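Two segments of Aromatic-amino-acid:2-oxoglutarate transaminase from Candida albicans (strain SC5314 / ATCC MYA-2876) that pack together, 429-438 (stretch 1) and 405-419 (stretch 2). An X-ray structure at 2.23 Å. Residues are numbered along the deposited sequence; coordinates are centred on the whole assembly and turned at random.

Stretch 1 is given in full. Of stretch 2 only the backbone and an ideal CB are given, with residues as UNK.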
# COMPACT_ATOMS: atom_id res chain seq x y z
N ASP B 429 -18.05 1.58 -36.32
CA ASP B 429 -17.08 0.52 -36.68
C ASP B 429 -16.43 0.08 -35.38
O ASP B 429 -16.67 0.77 -34.36
CB ASP B 429 -16.04 1.01 -37.69
CG ASP B 429 -15.41 -0.10 -38.52
OD1 ASP B 429 -15.59 -1.27 -38.17
OD2 ASP B 429 -14.76 0.22 -39.51
N VAL B 430 -15.68 -1.01 -35.44
CA VAL B 430 -14.99 -1.62 -34.27
C VAL B 430 -13.59 -1.99 -34.72
O VAL B 430 -13.46 -2.53 -35.83
CB VAL B 430 -15.74 -2.86 -33.78
CG1 VAL B 430 -15.89 -2.83 -32.28
CG2 VAL B 430 -17.10 -3.00 -34.43
N ILE B 431 -12.59 -1.67 -33.90
CA ILE B 431 -11.26 -2.31 -33.94
C ILE B 431 -11.38 -3.68 -33.26
O ILE B 431 -11.87 -3.71 -32.12
CB ILE B 431 -10.18 -1.45 -33.25
CG1 ILE B 431 -10.23 0.01 -33.72
CG2 ILE B 431 -8.82 -2.08 -33.47
CD1 ILE B 431 -10.11 0.18 -35.22
N ASP B 432 -10.95 -4.74 -33.94
CA ASP B 432 -10.74 -6.10 -33.39
C ASP B 432 -9.50 -6.10 -32.49
O ASP B 432 -8.37 -6.03 -32.99
CB ASP B 432 -10.64 -7.13 -34.52
CG ASP B 432 -10.88 -8.57 -34.09
OD1 ASP B 432 -11.27 -8.79 -32.92
OD2 ASP B 432 -10.65 -9.47 -34.93
N PRO B 433 -9.65 -6.13 -31.14
CA PRO B 433 -8.50 -6.19 -30.24
C PRO B 433 -7.81 -7.56 -30.28
O PRO B 433 -8.49 -8.55 -30.41
CB PRO B 433 -9.12 -6.01 -28.86
CG PRO B 433 -10.51 -6.64 -29.02
CD PRO B 433 -10.92 -6.21 -30.41
N LYS B 434 -6.48 -7.56 -30.16
CA LYS B 434 -5.62 -8.77 -30.21
C LYS B 434 -5.38 -9.29 -28.80
O LYS B 434 -4.91 -10.44 -28.68
CB LYS B 434 -4.29 -8.47 -30.89
CG LYS B 434 -4.42 -8.09 -32.36
CD LYS B 434 -3.19 -8.41 -33.16
CE LYS B 434 -2.75 -7.30 -34.10
NZ LYS B 434 -3.86 -6.51 -34.66
N ALA B 435 -5.75 -8.51 -27.78
CA ALA B 435 -5.60 -8.96 -26.37
C ALA B 435 -6.47 -8.13 -25.44
O ALA B 435 -6.84 -7.00 -25.83
CB ALA B 435 -4.15 -8.90 -25.96
N GLY B 436 -6.79 -8.70 -24.28
CA GLY B 436 -7.34 -7.99 -23.11
C GLY B 436 -8.86 -7.94 -23.08
O GLY B 436 -9.50 -8.96 -23.45
N MET B 437 -9.42 -6.81 -22.63
CA MET B 437 -10.84 -6.69 -22.23
C MET B 437 -11.51 -5.46 -22.86
O MET B 437 -12.71 -5.21 -22.53
CB MET B 437 -10.97 -6.64 -20.70
CG MET B 437 -10.18 -5.51 -20.01
SD MET B 437 -10.51 -5.33 -18.23
CE MET B 437 -10.16 -6.99 -17.65
N PHE B 438 -10.82 -4.71 -23.74
CA PHE B 438 -11.34 -3.42 -24.28
C PHE B 438 -11.53 -3.48 -25.81
O PHE B 438 -10.73 -4.10 -26.53
CB PHE B 438 -10.44 -2.25 -23.87
CG PHE B 438 -10.33 -2.03 -22.38
CD1 PHE B 438 -11.47 -1.91 -21.59
CD2 PHE B 438 -9.10 -1.92 -21.76
CE1 PHE B 438 -11.37 -1.73 -20.23
CE2 PHE B 438 -9.00 -1.76 -20.39
CZ PHE B 438 -10.13 -1.68 -19.63
N UNK B 405 -12.74 -17.69 -22.26
CA UNK B 405 -13.93 -16.88 -21.85
C UNK B 405 -13.88 -15.52 -22.56
O UNK B 405 -14.88 -15.12 -23.20
CB UNK B 405 -13.97 -16.68 -20.33
N UNK B 406 -12.76 -14.81 -22.39
CA UNK B 406 -12.52 -13.45 -22.92
C UNK B 406 -12.65 -13.49 -24.44
O UNK B 406 -13.29 -12.58 -25.00
CB UNK B 406 -11.14 -12.93 -22.51
N UNK B 407 -12.08 -14.52 -25.08
CA UNK B 407 -12.14 -14.72 -26.54
C UNK B 407 -13.60 -14.83 -26.95
O UNK B 407 -13.98 -14.13 -27.92
CB UNK B 407 -11.36 -15.97 -26.97
N UNK B 408 -14.39 -15.67 -26.29
CA UNK B 408 -15.82 -15.84 -26.63
C UNK B 408 -16.52 -14.49 -26.41
O UNK B 408 -17.29 -14.07 -27.31
CB UNK B 408 -16.47 -16.94 -25.79
N UNK B 409 -16.26 -13.83 -25.27
CA UNK B 409 -16.93 -12.57 -24.87
C UNK B 409 -16.66 -11.51 -25.95
O UNK B 409 -17.63 -10.88 -26.43
CB UNK B 409 -16.44 -12.09 -23.50
N UNK B 410 -15.40 -11.36 -26.36
CA UNK B 410 -15.02 -10.30 -27.33
C UNK B 410 -15.78 -10.51 -28.65
O UNK B 410 -16.33 -9.52 -29.21
CB UNK B 410 -13.51 -10.31 -27.58
N UNK B 411 -15.81 -11.75 -29.14
CA UNK B 411 -16.44 -12.08 -30.45
C UNK B 411 -17.96 -11.85 -30.39
O UNK B 411 -18.54 -11.33 -31.37
CB UNK B 411 -16.15 -13.53 -30.84
N UNK B 412 -18.58 -12.25 -29.28
CA UNK B 412 -20.03 -12.04 -29.03
C UNK B 412 -20.35 -10.55 -29.16
O UNK B 412 -21.18 -10.17 -30.01
CB UNK B 412 -20.43 -12.55 -27.65
N UNK B 413 -19.68 -9.70 -28.38
CA UNK B 413 -19.92 -8.23 -28.42
C UNK B 413 -19.74 -7.73 -29.86
O UNK B 413 -20.56 -6.90 -30.30
CB UNK B 413 -18.97 -7.49 -27.48
N UNK B 414 -18.70 -8.21 -30.55
CA UNK B 414 -18.42 -7.81 -31.96
C UNK B 414 -19.57 -8.28 -32.87
O UNK B 414 -19.96 -7.48 -33.74
CB UNK B 414 -17.09 -8.40 -32.44
N UNK B 415 -20.08 -9.51 -32.70
CA UNK B 415 -21.26 -10.04 -33.43
C UNK B 415 -22.44 -9.10 -33.17
O UNK B 415 -22.99 -8.51 -34.12
CB UNK B 415 -21.60 -11.47 -32.99
N UNK B 416 -22.78 -8.86 -31.90
CA UNK B 416 -23.93 -8.00 -31.51
C UNK B 416 -23.87 -6.68 -32.28
O UNK B 416 -24.93 -6.12 -32.54
CB UNK B 416 -23.93 -7.73 -30.00
N UNK B 417 -22.67 -6.22 -32.66
CA UNK B 417 -22.46 -4.90 -33.31
C UNK B 417 -22.59 -5.09 -34.82
O UNK B 417 -23.29 -4.27 -35.47
CB UNK B 417 -21.10 -4.31 -32.95
N UNK B 418 -21.94 -6.12 -35.37
CA UNK B 418 -21.88 -6.39 -36.84
C UNK B 418 -23.30 -6.63 -37.40
O UNK B 418 -23.55 -6.24 -38.55
CB UNK B 418 -20.99 -7.60 -37.13
N UNK B 419 -24.17 -7.28 -36.62
CA UNK B 419 -25.59 -7.60 -36.94
C UNK B 419 -26.45 -6.33 -36.91
O UNK B 419 -27.58 -6.41 -37.39
CB UNK B 419 -26.15 -8.63 -35.95

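Stretch 2 is helical from its first residue, and stretch 1 runs along one side of it, so only some positions meet it. At 405 nothing of stretch 1 lies near the CB and many residues would serve; it is Asn 405.

Position 406 points toward stretch 1, its ideal CB 4.4 Å from Gly 436 O, with Met 437 just beyond. A long apolar or aromatic side chain could lie along this backbone. The residue is Tyr 406. Its CD1 lies 3.9 Å from Gly 436 O, its CE1 3.9 Å from Met 437 CB, and its OH 3.6 Å from Met 437 CE; the hydroxyl finds no polar partner in the model.

Positions 407, 408 and 409 have no part of stretch 1 near their CB atoms and are little constrained by it; they hold Ser 407, Tyr 408 and Arg 409.

Position 410 points toward stretch 1, with Pro 433 CG 5.0 Å from the ideal CB and the carboxylate of Asp 432 farther out. A long side chain, apolar near the backbone and positive at its tip, suits both, so lysine or arginine is favoured, although an apolar residue could still cover the proline. Lys 410 packs its CG 3.6 Å from Pro 433 CG and then extends its amine to the acid, where NZ donates to Asp 432 OD1 at 2.5 Å in a salt bridge. A water oxygen accepts from Lys 410 NZ at 3.2 Å and lies 2.6 Å from Pro 433 O, bridging the amine to the backbone.

At 411 the CB points sideways, and a polar residue is plausible. Asp 411 places OD1 3.1 Å from Lys 410 NZ, a second salt bridge. Position 413 points toward stretch 1, but nothing of that stretch lies within 5.5 Å of its ideal CB, so many residues would serve; Leu 413 makes no contact with it.

Position 414 also points toward stretch 1, its CA 7.4 Å from Val 430 CA, leaving room for a medium-sized apolar side chain such as leucine, isoleucine or methionine. Leu 414 brings CD1 to 4.2 Å from Val 430 CG1, and CD2 to 3.6 Å from Asp 432 OD1.

At 412, 415, 416 and 419, all out of reach, stretch 1 sets no limit and most side chains would be tolerated; the residues are Leu 412, Tyr 415, Ser 416, whose OG donates to Leu 413 O at 2.5 Å, and Glu 419.

At 417 the ideal CB is 4.5 Å from Val 430 CG2, so a compact apolar residue suits; Ile 417 sets CG2 3.7 Å from Val 430 CG2. Position 418 points sideways, and only a long side chain could return to the valine. Phe 418 does so, CE1 lying 3.7 Å from Val 430 CG2.

Stretch 2 405-419: NYSYRKDLLLYSIFE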
# COMPACT_ATOMS: atom_id res chain seq x y z
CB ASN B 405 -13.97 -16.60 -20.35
CG ASN B 405 -14.98 -17.43 -19.60
OD1 ASN B 405 -16.10 -16.98 -19.35
ND2 ASN B 405 -14.58 -18.63 -19.19
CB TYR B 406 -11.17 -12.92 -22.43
CG TYR B 406 -11.24 -12.23 -21.09
CD1 TYR B 406 -11.73 -10.95 -20.98
CD2 TYR B 406 -10.87 -12.87 -19.92
CE1 TYR B 406 -11.83 -10.31 -19.75
CE2 TYR B 406 -10.95 -12.25 -18.68
CZ TYR B 406 -11.42 -10.96 -18.60
OH TYR B 406 -11.52 -10.32 -17.41
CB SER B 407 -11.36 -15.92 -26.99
OG SER B 407 -11.58 -16.16 -28.39
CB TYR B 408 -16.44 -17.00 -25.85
CG TYR B 408 -17.89 -17.28 -26.19
CD1 TYR B 408 -18.25 -17.79 -27.43
CD2 TYR B 408 -18.90 -17.03 -25.27
CE1 TYR B 408 -19.57 -18.04 -27.76
CE2 TYR B 408 -20.23 -17.29 -25.58
CZ TYR B 408 -20.57 -17.79 -26.83
OH TYR B 408 -21.86 -18.05 -27.16
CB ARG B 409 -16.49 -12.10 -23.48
CG ARG B 409 -17.22 -12.79 -22.33
CD ARG B 409 -16.48 -12.62 -21.02
NE ARG B 409 -17.27 -13.12 -19.92
CZ ARG B 409 -18.00 -12.36 -19.12
NH1 ARG B 409 -17.95 -11.04 -19.23
NH2 ARG B 409 -18.74 -12.92 -18.19
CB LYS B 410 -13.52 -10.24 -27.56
CG LYS B 410 -13.09 -9.18 -28.57
CD LYS B 410 -12.93 -9.73 -29.97
CE LYS B 410 -11.64 -10.50 -30.13
NZ LYS B 410 -11.42 -10.88 -31.55
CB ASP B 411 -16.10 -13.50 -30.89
CG ASP B 411 -14.63 -13.70 -31.19
OD1 ASP B 411 -13.91 -12.67 -31.42
OD2 ASP B 411 -14.22 -14.87 -31.18
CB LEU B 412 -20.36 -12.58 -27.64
CG LEU B 412 -21.80 -13.01 -27.40
CD1 LEU B 412 -22.21 -14.12 -28.36
CD2 LEU B 412 -21.96 -13.44 -25.95
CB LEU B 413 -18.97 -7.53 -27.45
CG LEU B 413 -19.03 -6.01 -27.49
CD1 LEU B 413 -20.41 -5.53 -27.07
CD2 LEU B 413 -17.93 -5.41 -26.61
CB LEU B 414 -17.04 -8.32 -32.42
CG LEU B 414 -15.95 -7.24 -32.45
CD1 LEU B 414 -15.60 -6.80 -31.04
CD2 LEU B 414 -14.71 -7.71 -33.17
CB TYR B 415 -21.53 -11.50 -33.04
CG TYR B 415 -22.74 -12.13 -33.69
CD1 TYR B 415 -22.69 -12.56 -35.01
CD2 TYR B 415 -23.93 -12.31 -32.99
CE1 TYR B 415 -23.80 -13.12 -35.62
CE2 TYR B 415 -25.04 -12.87 -33.59
CZ TYR B 415 -24.97 -13.28 -34.91
OH TYR B 415 -26.06 -13.83 -35.53
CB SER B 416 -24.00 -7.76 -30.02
OG SER B 416 -22.98 -6.87 -29.60
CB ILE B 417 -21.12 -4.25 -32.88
CG1 ILE B 417 -21.14 -3.79 -31.42
CG2 ILE B 417 -20.73 -3.11 -33.82
CD1 ILE B 417 -19.77 -3.58 -30.81
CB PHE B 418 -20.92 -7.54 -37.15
CG PHE B 418 -19.47 -7.24 -36.91
CD1 PHE B 418 -18.94 -5.96 -37.14
CD2 PHE B 418 -18.60 -8.23 -36.47
CE1 PHE B 418 -17.60 -5.70 -36.94
CE2 PHE B 418 -17.25 -7.97 -36.28
CZ PHE B 418 -16.76 -6.70 -36.50
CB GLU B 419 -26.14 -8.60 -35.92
CG GLU B 419 -25.61 -10.01 -36.11
CD GLU B 419 -26.11 -10.72 -37.37
OE1 GLU B 419 -27.32 -11.05 -37.43
OE2 GLU B 419 -25.31 -10.91 -38.28
O HOH W 1 -8.28 -10.46 -32.09
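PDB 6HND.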